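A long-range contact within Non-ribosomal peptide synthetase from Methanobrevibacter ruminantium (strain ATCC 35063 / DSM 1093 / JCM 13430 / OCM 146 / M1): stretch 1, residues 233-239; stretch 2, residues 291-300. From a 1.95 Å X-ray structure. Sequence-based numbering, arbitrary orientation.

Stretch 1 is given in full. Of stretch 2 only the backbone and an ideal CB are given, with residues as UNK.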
ATOM      1  N   VAL A 233      13.221   3.406  -0.029  1.00 29.22           N
ATOM      2  CA  VAL A 233      12.785   2.073  -0.441  1.00 29.51           C
ATOM      3  C   VAL A 233      11.934   2.158  -1.702  1.00 30.57           C
ATOM      4  O   VAL A 233      12.154   1.421  -2.669  1.00 30.72           O
ATOM      5  CB  VAL A 233      12.020   1.365   0.692  1.00 32.76           C
ATOM      6  CG1 VAL A 233      11.477   0.018   0.209  1.00 28.38           C
ATOM      7  CG2 VAL A 233      12.906   1.173   1.911  1.00 33.17           C
ATOM      8  N   ASN A 234      10.955   3.068  -1.715  1.00 27.75           N
ATOM      9  CA  ASN A 234       9.947   3.071  -2.762  1.00 29.05           C
ATOM     10  C   ASN A 234      10.388   3.793  -4.027  1.00 31.32           C
ATOM     11  O   ASN A 234       9.816   3.541  -5.089  1.00 26.82           O
ATOM     12  CB  ASN A 234       8.671   3.698  -2.225  1.00 27.03           C
ATOM     13  CG  ASN A 234       8.018   2.842  -1.176  1.00 27.91           C
ATOM     14  OD1 ASN A 234       8.560   1.801  -0.793  1.00 29.57           O
ATOM     15  ND2 ASN A 234       6.852   3.269  -0.691  1.00 28.81           N
ATOM     16  N   VAL A 235      11.383   4.677  -3.953  1.00 32.59           N
ATOM     17  CA  VAL A 235      11.810   5.386  -5.155  1.00 32.17           C
ATOM     18  C   VAL A 235      13.240   5.004  -5.520  1.00 32.43           C
ATOM     19  O   VAL A 235      13.490   4.516  -6.631  1.00 31.79           O
ATOM     20  CB  VAL A 235      11.690   6.911  -5.006  1.00 28.24           C
ATOM     21  CG1 VAL A 235      12.098   7.568  -6.304  1.00 33.48           C
ATOM     22  CG2 VAL A 235      10.281   7.309  -4.647  1.00 29.82           C
ATOM     23  N   ASP A 236      14.191   5.241  -4.605  1.00 34.66           N
ATOM     24  CA  ASP A 236      15.587   4.927  -4.905  1.00 32.13           C
ATOM     25  C   ASP A 236      15.763   3.445  -5.219  1.00 31.90           C
ATOM     26  O   ASP A 236      16.589   3.078  -6.058  1.00 31.26           O
ATOM     27  CB  ASP A 236      16.498   5.323  -3.739  1.00 31.84           C
ATOM     28  CG  ASP A 236      16.518   6.847  -3.466  1.00 42.66           C
ATOM     29  OD1 ASP A 236      16.113   7.653  -4.333  1.00 39.66           O
ATOM     30  OD2 ASP A 236      16.932   7.240  -2.352  1.00 47.38           O
ATOM     31  N   GLY A 237      15.021   2.571  -4.529  1.00 28.02           N
ATOM     32  CA  GLY A 237      15.122   1.147  -4.816  1.00 30.74           C
ATOM     33  C   GLY A 237      14.624   0.801  -6.210  1.00 29.42           C
ATOM     34  O   GLY A 237      15.188  -0.061  -6.887  1.00 28.74           O
ATOM     35  N   VAL A 238      13.561   1.471  -6.660  1.00 28.92           N
ATOM     36  CA  VAL A 238      13.109   1.291  -8.035  1.00 26.68           C
ATOM     37  C   VAL A 238      14.157   1.813  -9.018  1.00 30.29           C
ATOM     38  O   VAL A 238      14.455   1.169 -10.034  1.00 34.00           O
ATOM     39  CB  VAL A 238      11.744   1.971  -8.234  1.00 27.33           C
ATOM     40  CG1 VAL A 238      11.437   2.108  -9.697  1.00 26.70           C
ATOM     41  CG2 VAL A 238      10.647   1.183  -7.538  1.00 28.60           C
ATOM     42  N   ILE A 239      14.734   2.981  -8.744  1.00 27.18           N
ATOM     43  CA  ILE A 239      15.753   3.511  -9.646  1.00 28.10           C
ATOM     44  C   ILE A 239      16.925   2.545  -9.746  1.00 32.64           C
ATOM     45  O   ILE A 239      17.413   2.251 -10.841  1.00 34.22           O
ATOM     46  CB  ILE A 239      16.192   4.914  -9.194  1.00 29.31           C
ATOM     47  CG1 ILE A 239      15.199   5.940  -9.748  1.00 28.80           C
ATOM     48  CG2 ILE A 239      17.623   5.215  -9.680  1.00 29.31           C
ATOM     49  CD1 ILE A 239      15.056   7.197  -8.941  1.00 26.71           C
ATOM     50  N   UNK A 291       2.658  10.829   1.477  1.00 32.05           N
ATOM     51  CA  UNK A 291       4.024  10.419   1.153  1.00 32.10           C
ATOM     52  C   UNK A 291       4.072   9.069   0.437  1.00 32.67           C
ATOM     53  O   UNK A 291       4.937   8.846  -0.417  1.00 33.31           O
ATOM     54  CB  UNK A 291       4.865  10.355   2.430  1.00 32.10           C
ATOM     55  N   UNK A 292       3.173   8.154   0.779  1.00 31.47           N
ATOM     56  CA  UNK A 292       3.223   6.834   0.172  1.00 34.59           C
ATOM     57  C   UNK A 292       2.730   6.891  -1.266  1.00 29.30           C
ATOM     58  O   UNK A 292       3.373   6.356  -2.180  1.00 31.08           O
ATOM     59  CB  UNK A 292       2.392   5.837   0.982  1.00 34.59           C
ATOM     60  N   UNK A 293       1.597   7.556  -1.484  1.00 27.38           N
ATOM     61  CA  UNK A 293       1.099   7.746  -2.840  1.00 28.59           C
ATOM     62  C   UNK A 293       2.123   8.493  -3.683  1.00 28.79           C
ATOM     63  O   UNK A 293       2.352   8.158  -4.856  1.00 30.05           O
ATOM     64  CB  UNK A 293      -0.231   8.502  -2.824  1.00 28.59           C
ATOM     65  N   UNK A 294       2.778   9.494  -3.091  1.00 25.71           N
ATOM     66  CA  UNK A 294       3.756  10.280  -3.831  1.00 27.40           C
ATOM     67  C   UNK A 294       4.954   9.438  -4.239  1.00 25.88           C
ATOM     68  O   UNK A 294       5.405   9.506  -5.389  1.00 25.88           O
ATOM     69  CB  UNK A 294       4.218  11.476  -2.995  1.00 27.40           C
ATOM     70  N   UNK A 295       5.522   8.675  -3.299  1.00 30.77           N
ATOM     71  CA  UNK A 295       6.661   7.823  -3.639  1.00 26.59           C
ATOM     72  C   UNK A 295       6.297   6.799  -4.717  1.00 27.91           C
ATOM     73  O   UNK A 295       7.096   6.532  -5.625  1.00 25.88           O
ATOM     74  CB  UNK A 295       7.173   7.105  -2.389  1.00 26.59           C
ATOM     75  N   UNK A 296       5.103   6.202  -4.637  1.00 26.82           N
ATOM     76  CA  UNK A 296       4.739   5.238  -5.675  1.00 25.13           C
ATOM     77  C   UNK A 296       4.581   5.931  -7.032  1.00 25.71           C
ATOM     78  O   UNK A 296       4.971   5.382  -8.074  1.00 26.51           O
ATOM     79  CB  UNK A 296       3.445   4.513  -5.298  1.00 25.13           C
ATOM     80  N   UNK A 297       4.014   7.142  -7.036  1.00 25.41           N
ATOM     81  CA  UNK A 297       3.885   7.891  -8.278  1.00 26.74           C
ATOM     82  C   UNK A 297       5.250   8.184  -8.889  1.00 29.29           C
ATOM     83  O   UNK A 297       5.437   8.051 -10.110  1.00 28.69           O
ATOM     84  CB  UNK A 297       3.126   9.197  -8.034  1.00 26.74           C
ATOM     85  N   UNK A 298       6.208   8.615  -8.060  1.00 28.14           N
ATOM     86  CA  UNK A 298       7.548   8.915  -8.569  1.00 28.80           C
ATOM     87  C   UNK A 298       8.211   7.655  -9.108  1.00 29.41           C
ATOM     88  O   UNK A 298       8.923   7.692 -10.121  1.00 29.12           O
ATOM     89  CB  UNK A 298       8.414   9.539  -7.473  1.00 28.80           C
ATOM     90  N   UNK A 299       7.965   6.518  -8.460  1.00 25.22           N
ATOM     91  CA  UNK A 299       8.473   5.262  -8.991  1.00 27.03           C
ATOM     92  C   UNK A 299       7.864   4.937 -10.359  1.00 28.74           C
ATOM     93  O   UNK A 299       8.580   4.532 -11.285  1.00 30.04           O
ATOM     94  CB  UNK A 299       8.189   4.126  -8.007  1.00 27.03           C
ATOM     95  N   UNK A 300       6.547   5.114 -10.506  1.00 29.15           N
ATOM     96  CA  UNK A 300       5.897   4.864 -11.791  1.00 27.14           C
ATOM     97  C   UNK A 300       6.511   5.728 -12.875  1.00 27.12           C
ATOM     98  O   UNK A 300       6.770   5.261 -13.989  1.00 29.10           O
ATOM     99  CB  UNK A 300       4.392   5.125 -11.697  1.00 27.14           C
TER

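Stretch 2 is a regular helix that runs nearly parallel to the helix of stretch 1, at an angle of 14° and with an axial distance of 8.2 Å. The side that faces stretch 1 is formed by positions 295, 298 and 299, with 292 at its margin.

The ideal CB of position 291 has nothing of stretch 1 within 5.5 Å, so any helix-compatible residue would fit; it is Lys291, which makes no contact here. Position 292 points sideways, its ideal CB 5.4 Å from Asn234 ND2. A short side chain would leave that gap open, whereas a long or aromatic one could cross it. The residue is Tyr292, whose ring swings nearer and brings CD1 to 3.8 Å from Asn234 ND2, in an oblique approach. Positions 293 and 294 leave the choice open as far as stretch 1 is concerned; they are Val293 and Cys294, neither of which touches it.

Position 295 points toward stretch 1 at close quarters: its ideal CB lies 3.7 Å from Asn234 CB and 3.8 Å from Val235 CG2. A small residue suits this spacing, alanine, glycine or serine, and the nearby amide adds a reason for one with an acceptor. Ser295 meets both demands. With chi1 in the p well, Ser295 OG accepts a hydrogen bond from Asn234 ND2 (3.2 Å, 160° at the hydrogen) and donates one to Tyr292 O (2.9 Å), so the hydroxyl links the neighbouring helix to its own preceding turn. Val235 CG2 also packs against the backbone here, 3.4 Å from Ser295 O.

At position 296 CB points away, and only a long, flexible side chain could return. Lys296 does so: three successive m torsions curl it back until CD is 4.2 Å from Asn234 ND2. A water then bridges the helices, accepting from Lys296 NZ (3.0 Å) and donating to Asn234 O (2.8 Å). Position 297 also points away and is unconstrained by stretch 1; it is Phe297.

Position 298 turns toward Val235, its ideal CB 4.1 Å from Val235 CG2, which suits an apolar residue such as leucine, valine or alanine. Leu298 makes this apolar contact through its CB.

Position 299 is the tightest: its CA lies 5.1 Å from Val235 CA, and its ideal CB 3.4 Å from Asn234 O and 3.9 Å from Val238 CG2. Alanine, glycine or perhaps serine would suit. Ala299 places its methyl against both atoms, where the backbones come close. Position 300 points away and could be polar or apolar; Glu300 has its carboxylate hydrogen-bonded elsewhere in the structure.

Stretch 2, residues 291-300: KYVCSKFLAE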
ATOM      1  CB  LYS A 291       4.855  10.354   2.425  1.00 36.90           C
ATOM      2  CG  LYS A 291       5.680  11.578   2.718  1.00 40.06           C
ATOM      3  CD  LYS A 291       6.827  11.183   3.633  1.00 39.98           C
ATOM      4  CE  LYS A 291       6.863  12.057   4.876  1.00 41.90           C
ATOM      5  NZ  LYS A 291       8.103  11.764   5.646  1.00 46.85           N
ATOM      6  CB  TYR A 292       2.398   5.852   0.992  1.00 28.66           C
ATOM      7  CG  TYR A 292       2.147   4.569   0.252  1.00 31.32           C
ATOM      8  CD1 TYR A 292       3.166   3.652   0.076  1.00 32.44           C
ATOM      9  CD2 TYR A 292       0.898   4.282  -0.292  1.00 30.01           C
ATOM     10  CE1 TYR A 292       2.953   2.476  -0.606  1.00 32.56           C
ATOM     11  CE2 TYR A 292       0.677   3.119  -0.977  1.00 29.63           C
ATOM     12  CZ  TYR A 292       1.714   2.219  -1.130  1.00 31.09           C
ATOM     13  OH  TYR A 292       1.522   1.061  -1.814  1.00 33.88           O
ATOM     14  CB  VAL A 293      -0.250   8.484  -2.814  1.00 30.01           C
ATOM     15  CG1 VAL A 293      -0.786   8.636  -4.249  1.00 28.52           C
ATOM     16  CG2 VAL A 293      -1.237   7.744  -1.927  1.00 32.23           C
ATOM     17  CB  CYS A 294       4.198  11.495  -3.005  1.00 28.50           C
ATOM     18  SG  CYS A 294       5.496  12.454  -3.796  1.00 36.43           S
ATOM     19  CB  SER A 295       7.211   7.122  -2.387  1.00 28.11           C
ATOM     20  OG  SER A 295       6.289   6.187  -1.812  1.00 28.02           O
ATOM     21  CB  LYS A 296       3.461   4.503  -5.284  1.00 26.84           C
ATOM     22  CG  LYS A 296       3.578   3.644  -4.030  1.00 25.63           C
ATOM     23  CD  LYS A 296       4.658   2.578  -4.150  1.00 27.35           C
ATOM     24  CE  LYS A 296       4.275   1.488  -5.131  1.00 25.76           C
ATOM     25  NZ  LYS A 296       5.192   0.339  -4.983  1.00 26.67           N
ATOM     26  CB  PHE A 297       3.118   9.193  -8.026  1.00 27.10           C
ATOM     27  CG  PHE A 297       3.181  10.161  -9.178  1.00 30.54           C
ATOM     28  CD1 PHE A 297       4.210  11.109  -9.264  1.00 27.45           C
ATOM     29  CD2 PHE A 297       2.222  10.124 -10.181  1.00 25.21           C
ATOM     30  CE1 PHE A 297       4.285  11.991 -10.336  1.00 30.08           C
ATOM     31  CE2 PHE A 297       2.283  11.014 -11.255  1.00 29.77           C
ATOM     32  CZ  PHE A 297       3.324  11.955 -11.329  1.00 32.53           C
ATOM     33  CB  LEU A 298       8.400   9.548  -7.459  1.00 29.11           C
ATOM     34  CG  LEU A 298       7.970  10.949  -6.985  1.00 31.33           C
ATOM     35  CD1 LEU A 298       8.793  11.421  -5.778  1.00 29.54           C
ATOM     36  CD2 LEU A 298       8.061  11.963  -8.134  1.00 31.77           C
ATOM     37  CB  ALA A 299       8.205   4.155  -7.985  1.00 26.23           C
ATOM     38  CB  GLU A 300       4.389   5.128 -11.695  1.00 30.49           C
ATOM     39  CG  GLU A 300       3.572   3.986 -11.059  1.00 32.61           C
ATOM     40  CD  GLU A 300       2.069   4.077 -11.323  1.00 28.11           C
ATOM     41  OE1 GLU A 300       1.662   4.773 -12.275  1.00 32.46           O
ATOM     42  OE2 GLU A 300       1.287   3.427 -10.591  1.00 28.49           O
TER
HETATM   43  O   HOH W   1       8.046   1.314  -5.020  1.00 25.18           O
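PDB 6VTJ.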